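Local coordinates for sensor protein dcuS (PDB 3BY8), which senses C4-dicarboxylates through its periplasmic domain, the part crystallised here, and activates the regulator DcuR by phosphorylation to control genes of anaerobic fumarate respiration, at residues T111-E116 and G122-G127; K16-A21 and G92-A97. One frame throughout, in Å; residues are numbered along the deposited sequence.

Interaction 1 pairs the two strands of a hairpin, and every residue that touches in it is buried. Interaction 2 is smaller and only partly buried: it spans from helix 8-25 to the start of the edge strand 95-99. Their chemistry follows their place. Backbone hydrogen bonds, with isoleucine and valine packing beside them, close the hairpin, whereas between K16-A21 and G92-A97 leucine methyls lie against a carboxylate. The two meet where Thr111 OG1 is 2.6 Å from Glu94 OE2, a probable hydrogen bond, and where Ile126 of the hairpin packs on Val20 and Ala21 of the helix. Strands 95-99 and 106-114 are neighbours in the same antiparallel sheet of the cache domain.

Interaction 1 (T111-E116 and G122-G127); sequences TPIYDE and GVVAIG
Ile113 and Val124 meet because their first torsions send a branch of each into the same spot: Ile113 CG1 stands anti to its carbonyl carbon (chi1 -60°), and Val124 turns CG2 beside its backbone N (chi1 -179°). Both are beta-branched, which suits a buried, extended strand. The side chains cross at about a right angle, with Ile113 CD1 3.6 Å from Val124 CG2. The isoleucine also runs over the backbone, CG1 lying 3.7 Å from Val123 N. Gly122, paired with Ile113, leaves room for this, since a beta carbon there would press on CD1.

Thr111 and Val124 form an antiparallel hydrogen-bonded pair, in which Val124 N gives a nearly straight bond to Thr111 O at 2.9 Å and Thr111 N answers to Val124 O at 3.0 Å. Pro112 and Val123 form the non-hydrogen-bonded pair, their CA atoms 4.4 Å apart; the proline nitrogen faces away from the partner strand, so its missing hydrogen costs this pairing nothing. At Ile113 the pairing weakens. Ile113 N reaches Gly122 O at 2.9 Å from well above the carbonyl plane, and the return bond from Gly122 N to Ile113 O, at 3.3 Å, is weak. With an alanine in place of Ile113, the contacts of CG1 and CD1 would vanish, which would probably leave a gap beside Val124 CG2 and over Gly122.

The two strands form a beta hairpin, the central pair of the antiparallel sheet of this cache domain. Thr111, Val124 and Ile126 are on the face that packs on helix 8-25, while Ile113 on this face also touches Val61 of strand 58-63. On the other face the side chain of Val123, about 10 Å from the bound malate, meets Ala89 and Leu90, and Ala125 meets Phe81 of the ligand pocket.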
ATOM      1  N   THR A 111      -6.093   2.288   0.367  1.00  9.25           N
ATOM      2  CA  THR A 111      -7.447   1.898  -0.007  1.00  9.74           C
ATOM      3  C   THR A 111      -7.814   0.589   0.720  1.00  9.71           C
ATOM      4  O   THR A 111      -6.965  -0.266   0.955  1.00 10.31           O
ATOM      5  CB  THR A 111      -7.594   1.767  -1.565  1.00  8.91           C
ATOM      6  OG1 THR A 111      -8.984   1.830  -1.915  1.00 11.28           O
ATOM      7  CG2 THR A 111      -7.006   0.435  -2.079  1.00 11.70           C
ATOM      8  N   PRO A 112      -9.097   0.424   1.090  1.00  9.92           N
ATOM      9  CA  PRO A 112      -9.492  -0.801   1.789  1.00 11.13           C
ATOM     10  C   PRO A 112      -9.595  -2.042   0.915  1.00 12.44           C
ATOM     11  O   PRO A 112      -9.847  -1.924  -0.306  1.00 13.79           O
ATOM     12  CB  PRO A 112     -10.836  -0.428   2.448  1.00 13.44           C
ATOM     13  CG  PRO A 112     -11.374   0.676   1.577  1.00 16.05           C
ATOM     14  CD  PRO A 112     -10.173   1.433   1.052  1.00 13.13           C
ATOM     15  N   ILE A 113      -9.414  -3.215   1.523  1.00 11.56           N
ATOM     16  CA  ILE A 113      -9.544  -4.521   0.857  1.00 12.12           C
ATOM     17  C   ILE A 113     -10.819  -5.143   1.460  1.00 11.83           C
ATOM     18  O   ILE A 113     -10.965  -5.195   2.703  1.00 11.04           O
ATOM     19  CB  ILE A 113      -8.363  -5.451   1.170  1.00 12.67           C
ATOM     20  CG1 ILE A 113      -7.051  -4.802   0.707  1.00 10.66           C
ATOM     21  CG2 ILE A 113      -8.546  -6.812   0.426  1.00 13.62           C
ATOM     22  CD1 ILE A 113      -5.806  -5.588   1.057  1.00 12.86           C
ATOM     23  N   TYR A 114     -11.726  -5.620   0.609  1.00 14.42           N
ATOM     24  CA  TYR A 114     -12.980  -6.222   1.053  1.00 14.86           C
ATOM     25  C   TYR A 114     -13.097  -7.675   0.626  1.00 16.11           C
ATOM     26  O   TYR A 114     -12.524  -8.070  -0.404  1.00 18.26           O
ATOM     27  CB  TYR A 114     -14.136  -5.433   0.432  1.00 15.98           C
ATOM     28  CG  TYR A 114     -14.224  -4.004   0.904  1.00 17.39           C
ATOM     29  CD1 TYR A 114     -14.709  -3.702   2.183  1.00 19.01           C
ATOM     30  CD2 TYR A 114     -13.830  -2.951   0.079  1.00 21.32           C
ATOM     31  CE1 TYR A 114     -14.798  -2.392   2.623  1.00 19.72           C
ATOM     32  CE2 TYR A 114     -13.921  -1.631   0.518  1.00 18.48           C
ATOM     33  CZ  TYR A 114     -14.407  -1.364   1.784  1.00 21.37           C
ATOM     34  OH  TYR A 114     -14.530  -0.062   2.221  1.00 21.90           O
ATOM     35  N   ASP A 115     -13.810  -8.479   1.418  1.00 16.31           N
ATOM     36  CA  ASP A 115     -14.044  -9.857   0.986  1.00 17.08           C
ATOM     37  C   ASP A 115     -15.268  -9.824   0.057  1.00 20.11           C
ATOM     38  O   ASP A 115     -15.773  -8.746  -0.290  1.00 20.84           O
ATOM     39  CB  ASP A 115     -14.247 -10.820   2.166  1.00 20.14           C
ATOM     40  CG  ASP A 115     -15.477 -10.507   3.016  1.00 19.65           C
ATOM     41  OD1 ASP A 115     -16.399  -9.788   2.565  1.00 17.58           O
ATOM     42  OD2 ASP A 115     -15.508 -11.014   4.166  1.00 22.47           O
ATOM     43  N   GLU A 116     -15.735 -10.996  -0.365  1.00 22.49           N
ATOM     44  CA  GLU A 116     -16.868 -11.070  -1.283  1.00 25.98           C
ATOM     45  C   GLU A 116     -18.170 -10.443  -0.813  1.00 24.39           C
ATOM     46  O   GLU A 116     -19.012 -10.070  -1.629  1.00 26.18           O
ATOM     47  CB  GLU A 116     -17.133 -12.533  -1.661  1.00 31.94           C
ATOM     48  CG  GLU A 116     -16.106 -13.118  -2.619  1.00 40.58           C
ATOM     49  CD  GLU A 116     -15.915 -12.270  -3.872  1.00 44.89           C
ATOM     50  OE1 GLU A 116     -16.768 -11.402  -4.163  1.00 49.14           O
ATOM     51  OE2 GLU A 116     -14.908 -12.484  -4.579  1.00 50.02           O
ATOM     52  N   GLY A 122      -8.670  -5.839   4.992  1.00 12.63           N
ATOM     53  CA  GLY A 122      -7.325  -5.307   5.014  1.00 13.33           C
ATOM     54  C   GLY A 122      -7.226  -3.960   4.346  1.00 10.01           C
ATOM     55  O   GLY A 122      -8.230  -3.292   4.124  1.00 11.43           O
ATOM     56  N   VAL A 123      -5.986  -3.575   4.066  1.00 10.29           N
ATOM     57  CA  VAL A 123      -5.664  -2.311   3.435  1.00 10.58           C
ATOM     58  C   VAL A 123      -4.489  -2.494   2.477  1.00 11.37           C
ATOM     59  O   VAL A 123      -3.613  -3.312   2.721  1.00 10.05           O
ATOM     60  CB  VAL A 123      -5.224  -1.284   4.524  1.00 10.24           C
ATOM     61  CG1 VAL A 123      -4.739   0.019   3.877  1.00 10.60           C
ATOM     62  CG2 VAL A 123      -6.394  -0.996   5.466  1.00 12.63           C
ATOM     63  N   VAL A 124      -4.524  -1.773   1.364  1.00 10.89           N
ATOM     64  CA  VAL A 124      -3.352  -1.717   0.479  1.00 10.40           C
ATOM     65  C   VAL A 124      -2.836  -0.276   0.631  1.00  8.34           C
ATOM     66  O   VAL A 124      -3.565   0.700   0.393  1.00  9.24           O
ATOM     67  CB  VAL A 124      -3.647  -1.951  -1.013  1.00  9.16           C
ATOM     68  CG1 VAL A 124      -2.337  -1.878  -1.782  1.00 10.68           C
ATOM     69  CG2 VAL A 124      -4.303  -3.310  -1.238  1.00 10.46           C
ATOM     70  N   ALA A 125      -1.573  -0.178   1.064  1.00  9.09           N
ATOM     71  CA  ALA A 125      -0.875   1.095   1.247  1.00 10.31           C
ATOM     72  C   ALA A 125       0.244   1.199   0.198  1.00 10.83           C
ATOM     73  O   ALA A 125       1.031   0.256   0.056  1.00 11.44           O
ATOM     74  CB  ALA A 125      -0.267   1.149   2.662  1.00 11.12           C
ATOM     75  N   ILE A 126       0.338   2.330  -0.504  1.00 10.09           N
ATOM     76  CA  ILE A 126       1.394   2.501  -1.536  1.00 11.59           C
ATOM     77  C   ILE A 126       2.072   3.863  -1.380  1.00 10.50           C
ATOM     78  O   ILE A 126       1.404   4.858  -1.121  1.00 12.78           O
ATOM     79  CB  ILE A 126       0.789   2.380  -2.961  1.00 12.53           C
ATOM     80  CG1 ILE A 126       0.258   0.958  -3.141  1.00 11.37           C
ATOM     81  CG2 ILE A 126       1.832   2.747  -4.039  1.00 14.59           C
ATOM     82  CD1 ILE A 126      -0.201   0.628  -4.585  1.00 13.07           C
ATOM     83  N   GLY A 127       3.397   3.888  -1.490  1.00 12.06           N
ATOM     84  CA  GLY A 127       4.105   5.145  -1.373  1.00 13.60           C
ATOM     85  C   GLY A 127       4.918   5.479  -2.615  1.00 15.71           C
ATOM     86  O   GLY A 127       5.418   4.574  -3.307  1.00 17.31           O
TER

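Interaction 2 (K16-A21 and G92-A97); sequences KALAVA and GEENVA
The carboxylate of Glu94 presents a face to Leu18, whose two methyls sit over it like a lid. CD2 is almost straight above the carboxylate carbon, 3.9 Å from Glu94 CD and 3.8 Å from Glu94 OE2, and Leu18 CD1 lies 4.1 Å from Glu94 OE1. These are plain van der Waals contacts, while the oxygens find polar partners elsewhere: OE2 is hydrogen-bonded to Thr111 OG1, and OE1 makes a salt bridge with Arg22. With both oxygens gripped, the group is probably held flat against the leucine, and the arginine is likely to stabilise its negative charge.

Glutamate suits this place because its chain, extended beyond CG, carries the carboxylate from the partly exposed segment 92-97 across toward the helix. Leucine suits the buried helix position because its forked end can cover the carboxylate and still meet another apolar group. Leu18 CD1 also comes within 4.4 Å of Val96 CG2, a loose apolar contact at the more exposed side.

Leu18 and Val96 both touch Val109 of strand 106-114, which lies beside strand 95-99 in the sheet. Ala17 and Ala21, small enough to let the helix lie close, pack on Ile126 of strand 120-129, so the N-terminal helix 8-25 packs on one face of the antiparallel sheet of this periplasmic cache domain, Leu18 extending its contact to the sheet's edge.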
ATOM      1  N   LYS A  16      -2.454   7.746  -9.793  1.00 14.04           N
ATOM      2  CA  LYS A  16      -1.903   6.543 -10.409  1.00 15.92           C
ATOM      3  C   LYS A  16      -1.630   5.519  -9.334  1.00 13.76           C
ATOM      4  O   LYS A  16      -1.951   4.328  -9.501  1.00 13.46           O
ATOM      5  CB  LYS A  16      -0.619   6.834 -11.187  1.00 18.08           C
ATOM      6  CG  LYS A  16      -0.890   7.527 -12.514  1.00 23.67           C
ATOM      7  CD  LYS A  16       0.340   7.567 -13.399  1.00 25.37           C
ATOM      8  CE  LYS A  16       1.459   8.397 -12.803  1.00 26.59           C
ATOM      9  NZ  LYS A  16       2.613   8.500 -13.747  1.00 29.94           N
ATOM     10  N   ALA A  17      -1.043   5.969  -8.223  1.00 11.99           N
ATOM     11  CA  ALA A  17      -0.738   5.077  -7.101  1.00 12.03           C
ATOM     12  C   ALA A  17      -2.052   4.486  -6.558  1.00 11.75           C
ATOM     13  O   ALA A  17      -2.090   3.290  -6.240  1.00  9.93           O
ATOM     14  CB  ALA A  17      -0.018   5.856  -6.024  1.00 12.01           C
ATOM     15  N   LEU A  18      -3.110   5.293  -6.452  1.00 10.11           N
ATOM     16  CA  LEU A  18      -4.387   4.776  -5.989  1.00 12.79           C
ATOM     17  C   LEU A  18      -4.964   3.724  -6.950  1.00 11.43           C
ATOM     18  O   LEU A  18      -5.572   2.749  -6.513  1.00 12.16           O
ATOM     19  CB  LEU A  18      -5.397   5.908  -5.766  1.00 14.80           C
ATOM     20  CG  LEU A  18      -5.576   6.379  -4.318  1.00 20.47           C
ATOM     21  CD1 LEU A  18      -6.543   7.553  -4.334  1.00 22.07           C
ATOM     22  CD2 LEU A  18      -6.101   5.220  -3.422  1.00 19.13           C
ATOM     23  N   ALA A  19      -4.759   3.912  -8.257  1.00 12.44           N
ATOM     24  CA  ALA A  19      -5.267   2.949  -9.232  1.00 12.70           C
ATOM     25  C   ALA A  19      -4.557   1.610  -9.017  1.00 10.79           C
ATOM     26  O   ALA A  19      -5.182   0.547  -9.062  1.00 11.43           O
ATOM     27  CB  ALA A  19      -5.021   3.467 -10.641  1.00 12.63           C
ATOM     28  N   VAL A  20      -3.255   1.640  -8.768  1.00  9.27           N
ATOM     29  CA  VAL A  20      -2.530   0.409  -8.465  1.00  9.21           C
ATOM     30  C   VAL A  20      -3.076  -0.227  -7.177  1.00 10.35           C
ATOM     31  O   VAL A  20      -3.341  -1.427  -7.140  1.00 11.90           O
ATOM     32  CB  VAL A  20      -1.004   0.677  -8.304  1.00  9.74           C
ATOM     33  CG1 VAL A  20      -0.247  -0.580  -7.894  1.00  9.80           C
ATOM     34  CG2 VAL A  20      -0.441   1.265  -9.633  1.00 10.74           C
ATOM     35  N   ALA A  21      -3.279   0.587  -6.139  1.00 10.66           N
ATOM     36  CA  ALA A  21      -3.749   0.057  -4.863  1.00 10.99           C
ATOM     37  C   ALA A  21      -5.121  -0.575  -4.992  1.00  9.90           C
ATOM     38  O   ALA A  21      -5.357  -1.659  -4.476  1.00 10.41           O
ATOM     39  CB  ALA A  21      -3.777   1.184  -3.865  1.00 11.61           C
ATOM     40  N   GLY A  92     -12.539   1.934   6.370  1.00 14.86           N
ATOM     41  CA  GLY A  92     -13.188   1.915   5.073  1.00 15.70           C
ATOM     42  C   GLY A  92     -13.077   3.117   4.170  1.00 15.78           C
ATOM     43  O   GLY A  92     -13.802   3.206   3.166  1.00 20.93           O
ATOM     44  N   GLU A  93     -12.184   4.040   4.479  1.00 15.48           N
ATOM     45  CA  GLU A  93     -12.035   5.223   3.648  1.00 17.24           C
ATOM     46  C   GLU A  93     -10.662   5.288   3.012  1.00 17.77           C
ATOM     47  O   GLU A  93      -9.690   4.834   3.604  1.00 22.31           O
ATOM     48  CB  GLU A  93     -12.222   6.472   4.507  1.00 22.04           C
ATOM     49  CG  GLU A  93     -13.663   6.751   4.906  1.00 32.21           C
ATOM     50  CD  GLU A  93     -14.499   7.291   3.745  1.00 39.46           C
ATOM     51  OE1 GLU A  93     -14.992   6.480   2.918  1.00 43.21           O
ATOM     52  OE2 GLU A  93     -14.653   8.533   3.651  1.00 44.26           O
ATOM     53  N   GLU A  94     -10.566   5.846   1.815  1.00 14.10           N
ATOM     54  CA  GLU A  94      -9.259   6.005   1.194  1.00 12.72           C
ATOM     55  C   GLU A  94      -8.566   7.189   1.838  1.00 12.99           C
ATOM     56  O   GLU A  94      -9.222   8.038   2.487  1.00 15.98           O
ATOM     57  CB  GLU A  94      -9.410   6.250  -0.307  1.00 13.39           C
ATOM     58  CG  GLU A  94      -9.939   4.995  -1.016  1.00 14.27           C
ATOM     59  CD  GLU A  94      -9.943   5.088  -2.520  1.00 16.78           C
ATOM     60  OE1 GLU A  94     -10.217   6.191  -3.060  1.00 20.90           O
ATOM     61  OE2 GLU A  94      -9.687   4.054  -3.162  1.00 14.53           O
ATOM     62  N   ASN A  95      -7.249   7.250   1.684  1.00 11.60           N
ATOM     63  CA  ASN A  95      -6.501   8.364   2.263  1.00 11.22           C
ATOM     64  C   ASN A  95      -5.233   8.623   1.472  1.00 12.80           C
ATOM     65  O   ASN A  95      -4.708   7.724   0.790  1.00 12.60           O
ATOM     66  CB  ASN A  95      -6.174   8.063   3.739  1.00 12.58           C
ATOM     67  CG  ASN A  95      -5.706   9.282   4.505  1.00 13.00           C
ATOM     68  OD1 ASN A  95      -6.104  10.408   4.205  1.00 15.96           O
ATOM     69  ND2 ASN A  95      -4.873   9.057   5.511  1.00 13.93           N
ATOM     70  N   VAL A  96      -4.785   9.871   1.531  1.00 13.01           N
ATOM     71  CA  VAL A  96      -3.576  10.302   0.871  1.00 12.54           C
ATOM     72  C   VAL A  96      -2.868  11.203   1.900  1.00 12.88           C
ATOM     73  O   VAL A  96      -3.500  12.087   2.511  1.00 15.90           O
ATOM     74  CB  VAL A  96      -3.903  11.127  -0.408  1.00 16.01           C
ATOM     75  CG1 VAL A  96      -2.606  11.576  -1.096  1.00 17.31           C
ATOM     76  CG2 VAL A  96      -4.754  10.288  -1.379  1.00 16.77           C
ATOM     77  N   ALA A  97      -1.582  10.966   2.080  1.00 12.52           N
ATOM     78  CA  ALA A  97      -0.808  11.724   3.072  1.00 10.91           C
ATOM     79  C   ALA A  97       0.664  11.757   2.744  1.00 11.96           C
ATOM     80  O   ALA A  97       1.149  10.997   1.905  1.00 15.12           O
ATOM     81  CB  ALA A  97      -0.991  11.070   4.464  1.00 11.44           C
TER